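Local coordinates for protein aspartate--tRNA(Asp/Asn) ligase (Thermus thermophilus, PDB 1N9W) that catalyses the ATP-dependent attachment of L-aspartate to both tRNA(Asp) and tRNA(Asn), by way of an aspartyl-adenylate intermediate, at residues Lys9-Gly13 and Gln14-Leu18; Glu378-Lys381 and Tyr382-Pro386; Leu125-Gln128 and Ala129-Arg133. All coordinates share one frame; numbering follows the deposited sequence.

Contact 1: residues Lys9-Gly13 and Gln14-Leu18; sequences KAHVG and QEVEL
His11 to Gln14 form a type II beta turn, closed by a hydrogen bond from Gln14 N to His11 O of 3.0 Å with an N-H...O angle of 156°. The donor stands above the carbonyl plane of His11. Gly13 takes the third place of the turn with a positive phi. A CB here would collide with Val12 O at these backbone angles, which by itself favours glycine.

Two side chains meet the one of His11. Val16 lies beyond the turn and brings its CG1 branch to His11 CB at 3.7 Å. The same methyl also reaches the ring, obliquely, near CG and ND1. In Val16, CG1 lies anti to the carbonyl carbon, beside the backbone N (chi1 -54°), and is the branch that meets His11.

The turn leads into strand 15-28, the first strand of the OB-fold nucleic acid binding domain. This domain reads the anticodon in class IIb synthetases.

Gln14 crosses the His11 side chain at a slant. Its CB sits 3.4 Å from His11 O, and its extended chain carries the amide back toward His11. Gln14 NE2 is 3.7 Å from Ala10 O, while OE1 stays 4.0 Å from His11 ND1. The amide and imidazole planes are 40° apart, so the two groups do not stack.

Val12 points out of the turn and lies about 9 Å, side chain to side chain, from Asn68 and Glu76, two tRNA-interacting residues. Strand 58-67 runs alongside: Val65 makes backbone hydrogen bonds with Gly13 and Gln14. The side chains of His11 and Val16 touch Val65 and Val3.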
loop_
_atom_site.group_PDB
_atom_site.type_symbol
_atom_site.label_atom_id
_atom_site.label_comp_id
_atom_site.label_asym_id
_atom_site.label_seq_id
_atom_site.Cartn_x
_atom_site.Cartn_y
_atom_site.Cartn_z
ATOM N N LYS B 9 15.272 1.352 -28.353
ATOM C CA LYS B 9 14.794 1.625 -29.709
ATOM C C LYS B 9 15.012 3.082 -30.115
ATOM O O LYS B 9 15.304 3.379 -31.272
ATOM C CB LYS B 9 13.298 1.319 -29.839
ATOM C CG LYS B 9 12.964 -0.106 -30.268
ATOM C CD LYS B 9 13.332 -1.140 -29.210
ATOM C CE LYS B 9 13.002 -2.547 -29.693
ATOM N NZ LYS B 9 13.383 -3.595 -28.703
ATOM N N ALA B 10 14.878 3.996 -29.161
ATOM C CA ALA B 10 15.042 5.410 -29.469
ATOM C C ALA B 10 16.487 5.886 -29.433
ATOM O O ALA B 10 16.739 7.085 -29.454
ATOM C CB ALA B 10 14.199 6.246 -28.517
ATOM N N HIS B 11 17.439 4.960 -29.402
ATOM C CA HIS B 11 18.836 5.352 -29.336
ATOM C C HIS B 11 19.728 4.680 -30.356
ATOM O O HIS B 11 20.944 4.655 -30.200
ATOM C CB HIS B 11 19.370 5.076 -27.930
ATOM C CG HIS B 11 18.694 5.879 -26.865
ATOM N ND1 HIS B 11 19.254 7.013 -26.319
ATOM C CD2 HIS B 11 17.488 5.728 -26.270
ATOM C CE1 HIS B 11 18.422 7.528 -25.432
ATOM N NE2 HIS B 11 17.343 6.768 -25.382
ATOM N N VAL B 12 19.125 4.133 -31.403
ATOM C CA VAL B 12 19.883 3.462 -32.452
ATOM C C VAL B 12 20.900 4.439 -33.048
ATOM O O VAL B 12 20.548 5.556 -33.414
ATOM C CB VAL B 12 18.928 2.948 -33.547
ATOM C CG1 VAL B 12 19.695 2.162 -34.590
ATOM C CG2 VAL B 12 17.854 2.077 -32.913
ATOM N N GLY B 13 22.159 4.017 -33.124
ATOM C CA GLY B 13 23.192 4.875 -33.672
ATOM C C GLY B 13 23.929 5.702 -32.633
ATOM O O GLY B 13 24.953 6.330 -32.922
ATOM N N GLN B 14 23.420 5.708 -31.410
ATOM C CA GLN B 14 24.061 6.477 -30.347
ATOM C C GLN B 14 24.799 5.607 -29.340
ATOM O O GLN B 14 24.678 4.379 -29.344
ATOM C CB GLN B 14 23.012 7.316 -29.627
ATOM C CG GLN B 14 22.308 8.281 -30.553
ATOM C CD GLN B 14 21.052 8.867 -29.950
ATOM O OE1 GLN B 14 21.086 9.495 -28.894
ATOM N NE2 GLN B 14 19.926 8.663 -30.626
ATOM N N GLU B 15 25.568 6.262 -28.483
ATOM C CA GLU B 15 26.317 5.587 -27.450
ATOM C C GLU B 15 25.436 5.669 -26.210
ATOM O O GLU B 15 24.964 6.751 -25.855
ATOM C CB GLU B 15 27.642 6.309 -27.188
ATOM C CG GLU B 15 28.774 5.399 -26.737
ATOM C CD GLU B 15 29.613 4.898 -27.906
ATOM O OE1 GLU B 15 30.455 5.677 -28.416
ATOM O OE2 GLU B 15 29.426 3.733 -28.332
ATOM N N VAL B 16 25.181 4.532 -25.569
ATOM C CA VAL B 16 24.356 4.523 -24.366
ATOM C C VAL B 16 25.062 3.784 -23.232
ATOM O O VAL B 16 26.095 3.129 -23.433
ATOM C CB VAL B 16 22.973 3.847 -24.615
ATOM C CG1 VAL B 16 22.275 4.497 -25.795
ATOM C CG2 VAL B 16 23.138 2.351 -24.836
ATOM N N GLU B 17 24.515 3.913 -22.031
ATOM C CA GLU B 17 25.082 3.236 -20.869
ATOM C C GLU B 17 24.018 2.305 -20.312
ATOM O O GLU B 17 22.876 2.708 -20.128
ATOM C CB GLU B 17 25.494 4.250 -19.802
ATOM C CG GLU B 17 26.321 3.628 -18.692
ATOM C CD GLU B 17 26.864 4.640 -17.702
ATOM O OE1 GLU B 17 26.122 5.004 -16.755
ATOM O OE2 GLU B 17 28.029 5.081 -17.885
ATOM N N LEU B 18 24.383 1.052 -20.069
ATOM C CA LEU B 18 23.426 0.079 -19.536
ATOM C C LEU B 18 23.878 -0.376 -18.147
ATOM O O LEU B 18 25.072 -0.363 -17.839
ATOM C CB LEU B 18 23.351 -1.143 -20.464
ATOM C CG LEU B 18 22.991 -0.925 -21.951
ATOM C CD1 LEU B 18 23.430 -2.116 -22.761
ATOM C CD2 LEU B 18 21.498 -0.690 -22.092
#

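Contact 2: residues Glu378-Lys381 and Tyr382-Pro386; sequences EVFK and YGMPP
This is a local contact round a turn, buried at the dimer interface, in the loop between helix 374-377 and strand 387-393. Tyr382 and Met384 fold back on Glu378, Val379 and Phe380. The turn is closed by a hydrogen bond from Tyr382 N to Val379 O, 2.9 Å long. It is bent, with an N-H...O angle of 131°, and the donor stands above the carbonyl plane.

The ring of Tyr382 lies alongside the Glu378 side chain, pointing the same way. Ring and carboxylate planes are 30° apart, and Glu378 OE2 is 4.0 Å from Tyr382 CE2. The backbone is closer: Glu378 O approaches Tyr382 CD2 at 3.5 Å. Lys381 O lies over one face of the ring. The Lys381 chain bends at chi3 (43°), which brings NZ round to the Glu378 carboxylate in a salt bridge; the NZ to OE1 distance is 3.1 Å, and both of its hydrogen bonds to the carboxylate are weak.

The loop belongs to the class II catalytic domain, whose mixed, largely antiparallel sheet includes strand 387-393. Phe380 lies about 6 Å, side chain to side chain, from Arg352, a predicted L-aspartate-binding residue. Met384 bends so that its CE meets Val379 CG2 at 3.5 Å, while its CB comes obliquely to Phe380 CD2 at 4.1 Å. Gly383 has a positive phi, which favours glycine.

The Tyr382 hydroxyl is hydrogen-bonded to Pro91 O of the second subunit, and the ring packs on Pro93 of that subunit. An alanine in place of Tyr382 would probably leave Pro91 O of the second subunit without this partner and open a gap beside Glu378. Tyr382 O and Met384 O also bond to Arg117 and Ser86 of the second subunit.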
loop_
_atom_site.group_PDB
_atom_site.type_symbol
_atom_site.label_atom_id
_atom_site.label_comp_id
_atom_site.label_asym_id
_atom_site.label_seq_id
_atom_site.Cartn_x
_atom_site.Cartn_y
_atom_site.Cartn_z
ATOM N N GLU B 378 -20.254 -3.023 21.223
ATOM C CA GLU B 378 -20.193 -1.630 21.642
ATOM C C GLU B 378 -20.396 -0.581 20.560
ATOM O O GLU B 378 -21.351 0.197 20.616
ATOM C CB GLU B 378 -18.876 -1.355 22.363
ATOM C CG GLU B 378 -18.953 -1.641 23.843
ATOM C CD GLU B 378 -19.934 -0.722 24.548
ATOM O OE1 GLU B 378 -20.306 -1.019 25.700
ATOM O OE2 GLU B 378 -20.329 0.304 23.951
ATOM N N VAL B 379 -19.506 -0.549 19.577
ATOM C CA VAL B 379 -19.617 0.440 18.513
ATOM C C VAL B 379 -21.001 0.469 17.869
ATOM O O VAL B 379 -21.506 1.538 17.536
ATOM C CB VAL B 379 -18.554 0.209 17.407
ATOM C CG1 VAL B 379 -18.802 -1.113 16.704
ATOM C CG2 VAL B 379 -18.589 1.358 16.412
ATOM N N PHE B 380 -21.619 -0.695 17.704
ATOM C CA PHE B 380 -22.934 -0.744 17.077
ATOM C C PHE B 380 -24.042 -0.120 17.925
ATOM O O PHE B 380 -25.225 -0.239 17.611
ATOM C CB PHE B 380 -23.298 -2.179 16.704
ATOM C CG PHE B 380 -22.357 -2.796 15.713
ATOM C CD1 PHE B 380 -21.186 -3.418 16.140
ATOM C CD2 PHE B 380 -22.629 -2.744 14.347
ATOM C CE1 PHE B 380 -20.304 -3.979 15.223
ATOM C CE2 PHE B 380 -21.751 -3.301 13.423
ATOM C CZ PHE B 380 -20.584 -3.922 13.861
ATOM N N LYS B 381 -23.647 0.540 19.005
ATOM C CA LYS B 381 -24.589 1.219 19.878
ATOM C C LYS B 381 -24.435 2.716 19.625
ATOM O O LYS B 381 -24.860 3.548 20.429
ATOM C CB LYS B 381 -24.290 0.883 21.340
ATOM C CG LYS B 381 -24.837 -0.469 21.767
ATOM C CD LYS B 381 -24.074 -1.059 22.943
ATOM C CE LYS B 381 -23.779 -0.071 23.971
ATOM N NZ LYS B 381 -23.291 -0.373 25.179
ATOM N N TYR B 382 -23.811 3.050 18.497
ATOM C CA TYR B 382 -23.590 4.442 18.139
ATOM C C TYR B 382 -23.909 4.743 16.684
ATOM O O TYR B 382 -23.069 5.240 15.934
ATOM C CB TYR B 382 -22.157 4.844 18.472
ATOM C CG TYR B 382 -21.878 4.799 19.957
ATOM C CD1 TYR B 382 -22.294 5.832 20.797
ATOM C CD2 TYR B 382 -21.237 3.697 20.532
ATOM C CE1 TYR B 382 -22.079 5.771 22.174
ATOM C CE2 TYR B 382 -21.019 3.625 21.905
ATOM C CZ TYR B 382 -21.443 4.666 22.720
ATOM O OH TYR B 382 -21.235 4.597 24.078
ATOM N N GLY B 383 -25.142 4.424 16.303
ATOM C CA GLY B 383 -25.617 4.681 14.959
ATOM C C GLY B 383 -24.739 4.250 13.803
ATOM O O GLY B 383 -24.591 4.993 12.831
ATOM N N MET B 384 -24.147 3.064 13.889
ATOM C CA MET B 384 -23.329 2.577 12.788
ATOM C C MET B 384 -24.303 2.507 11.613
ATOM O O MET B 384 -25.331 1.832 11.688
ATOM C CB MET B 384 -22.779 1.180 13.095
ATOM C CG MET B 384 -21.645 0.763 12.178
ATOM S SD MET B 384 -20.114 1.686 12.449
ATOM C CE MET B 384 -19.140 0.421 13.061
ATOM N N PRO B 385 -24.002 3.212 10.516
ATOM C CA PRO B 385 -24.870 3.223 9.335
ATOM C C PRO B 385 -24.858 1.930 8.529
ATOM O O PRO B 385 -23.913 1.148 8.618
ATOM C CB PRO B 385 -24.320 4.391 8.531
ATOM C CG PRO B 385 -22.839 4.263 8.788
ATOM C CD PRO B 385 -22.788 4.017 10.283
ATOM N N PRO B 386 -25.915 1.683 7.735
ATOM C CA PRO B 386 -25.923 0.452 6.940
ATOM C C PRO B 386 -24.653 0.422 6.093
ATOM O O PRO B 386 -24.328 1.396 5.411
ATOM C CB PRO B 386 -27.198 0.582 6.107
ATOM C CG PRO B 386 -27.400 2.059 6.000
ATOM C CD PRO B 386 -27.066 2.536 7.390
#

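Contact 3: residues Leu125-Gln128 and Ala129-Arg133; sequences LKVQ and AALVR
Val127 and Leu131 meet one turn apart on helix 119-141, where Val127 CG1 approaches Leu131 CD1 at 4.3 Å. Under this pair runs the bond from Leu131 N to Val127 O, 2.9 Å and nearly straight at 165°. It is one of four i to i+4 alpha-helical bonds that join 125-128 to 129-133. The next joins Val132 N to Gln128 O at 3.0 Å. The CG2 branch of Val132 sits against this same oxygen, at 3.3 Å. Ala130 CB rests 3.3 Å from Val127 O.

Lys126 and Arg133 reach toward each other along one side of the helix. Their charged ends do not touch. A water accepts a hydrogen bond from Lys126 NZ at 3.0 Å; its contact with Arg133 NH2 is weak, very short and therefore doubtful. Arg133 bends at chi3 (-55°), and one face of its guanidinium lies over Ala130 CA, offset toward the rim.

The helix belongs to the class II synthetase core. Leu131 packs on Leu242 and Ala245 of helix 227-248 and on Thr398 of helix 394-402. Gln128 has CG anti to its backbone N (chi1 -175°). The chain is extended beyond CG, and its side chain comes about 4 Å from that of Glu395, a predicted ATP-binding residue. The second subunit lines another flank: Leu125 touches Met186 of that subunit, and Gln128 touches its Phe148.

Val127, Leu131 and Val132 pack within their own subunit, while Leu125 and Ala129 also meet the second one. The two cations stand 5.1 Å apart between Lys126 NZ and Arg133 NH2, and Arg133 NE makes a salt bridge to Asp140 of the second subunit. That carboxylate probably eases the repulsion between the like charges.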
loop_
_atom_site.group_PDB
_atom_site.type_symbol
_atom_site.label_atom_id
_atom_site.label_comp_id
_atom_site.label_asym_id
_atom_site.label_seq_id
_atom_site.Cartn_x
_atom_site.Cartn_y
_atom_site.Cartn_z
ATOM N N LEU B 125 4.766 -10.722 -10.169
ATOM C CA LEU B 125 4.842 -9.780 -9.058
ATOM C C LEU B 125 4.729 -8.339 -9.570
ATOM O O LEU B 125 4.162 -7.471 -8.901
ATOM C CB LEU B 125 6.162 -9.976 -8.281
ATOM C CG LEU B 125 6.392 -11.345 -7.618
ATOM C CD1 LEU B 125 7.734 -11.373 -6.891
ATOM C CD2 LEU B 125 5.262 -11.627 -6.626
ATOM N N LYS B 126 5.261 -8.102 -10.765
ATOM C CA LYS B 126 5.221 -6.786 -11.391
ATOM C C LYS B 126 3.763 -6.482 -11.753
ATOM O O LYS B 126 3.279 -5.361 -11.577
ATOM C CB LYS B 126 6.099 -6.788 -12.646
ATOM C CG LYS B 126 6.178 -5.469 -13.403
ATOM C CD LYS B 126 6.794 -4.371 -12.559
ATOM C CE LYS B 126 7.035 -3.105 -13.378
ATOM N NZ LYS B 126 7.366 -1.933 -12.492
ATOM N N VAL B 127 3.063 -7.499 -12.242
ATOM C CA VAL B 127 1.668 -7.341 -12.613
ATOM C C VAL B 127 0.832 -7.115 -11.354
ATOM O O VAL B 127 -0.064 -6.276 -11.340
ATOM C CB VAL B 127 1.174 -8.592 -13.407
ATOM C CG1 VAL B 127 -0.335 -8.529 -13.622
ATOM C CG2 VAL B 127 1.886 -8.647 -14.761
ATOM N N GLN B 128 1.152 -7.841 -10.286
ATOM C CA GLN B 128 0.415 -7.682 -9.028
ATOM C C GLN B 128 0.547 -6.253 -8.484
ATOM O O GLN B 128 -0.418 -5.694 -7.972
ATOM C CB GLN B 128 0.930 -8.651 -7.978
ATOM C CG GLN B 128 0.126 -8.616 -6.687
ATOM C CD GLN B 128 0.657 -9.585 -5.663
ATOM O OE1 GLN B 128 1.502 -9.236 -4.839
ATOM N NE2 GLN B 128 0.181 -10.822 -5.722
ATOM N N ALA B 129 1.748 -5.685 -8.588
ATOM C CA ALA B 129 1.977 -4.339 -8.104
ATOM C C ALA B 129 1.113 -3.387 -8.907
ATOM O O ALA B 129 0.591 -2.400 -8.379
ATOM C CB ALA B 129 3.452 -3.955 -8.232
ATOM N N ALA B 130 0.946 -3.676 -10.191
ATOM C CA ALA B 130 0.118 -2.808 -11.018
ATOM C C ALA B 130 -1.343 -2.939 -10.578
ATOM O O ALA B 130 -2.011 -1.929 -10.369
ATOM C CB ALA B 130 0.288 -3.171 -12.497
ATOM N N LEU B 131 -1.833 -4.168 -10.397
ATOM C CA LEU B 131 -3.229 -4.375 -9.959
ATOM C C LEU B 131 -3.546 -3.638 -8.656
ATOM O O LEU B 131 -4.614 -3.043 -8.511
ATOM C CB LEU B 131 -3.511 -5.868 -9.757
ATOM C CG LEU B 131 -3.420 -6.764 -10.999
ATOM C CD1 LEU B 131 -3.363 -8.217 -10.577
ATOM C CD2 LEU B 131 -4.610 -6.502 -11.922
ATOM N N VAL B 132 -2.623 -3.691 -7.705
ATOM C CA VAL B 132 -2.833 -3.027 -6.426
ATOM C C VAL B 132 -2.830 -1.504 -6.595
ATOM O O VAL B 132 -3.584 -0.793 -5.918
ATOM C CB VAL B 132 -1.747 -3.467 -5.417
ATOM C CG1 VAL B 132 -1.867 -2.681 -4.126
ATOM C CG2 VAL B 132 -1.884 -4.960 -5.142
ATOM N N ARG B 133 -1.986 -1.000 -7.497
ATOM C CA ARG B 133 -1.924 0.437 -7.749
ATOM C C ARG B 133 -3.289 0.881 -8.294
ATOM O O ARG B 133 -3.832 1.910 -7.877
ATOM C CB ARG B 133 -0.810 0.759 -8.767
ATOM C CG ARG B 133 -0.625 2.250 -9.098
ATOM C CD ARG B 133 0.366 2.422 -10.262
ATOM N NE ARG B 133 1.629 1.765 -9.949
ATOM C CZ ARG B 133 2.301 0.967 -10.772
ATOM N NH1 ARG B 133 1.845 0.714 -11.993
ATOM N NH2 ARG B 133 3.421 0.389 -10.352
HETATM O O HOH W 1 5.361 -1.093 -10.482
#

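Overall arrangement
Contact 1 is a surface turn of the OB-fold domain; contacts 2 and 3 are buried in the class II catalytic domain. Contacts 1 and 2 lie on opposite sides of the chain's centre, 62 Å apart between centres, while contact 3 is near the middle. No two of them touch. Both 378-386 and 125-133 meet the second subunit, whereas 9-18 touches no other chain of the assembly. The chemistry follows the setting. One closing bond and a few side-chain touches shape the exposed turn. A bent bond, a salt bridge and apolar packing shape the interface loop. Regular helix bonds and apolar side chains dominate contact 3, with two cations at the subunit boundary.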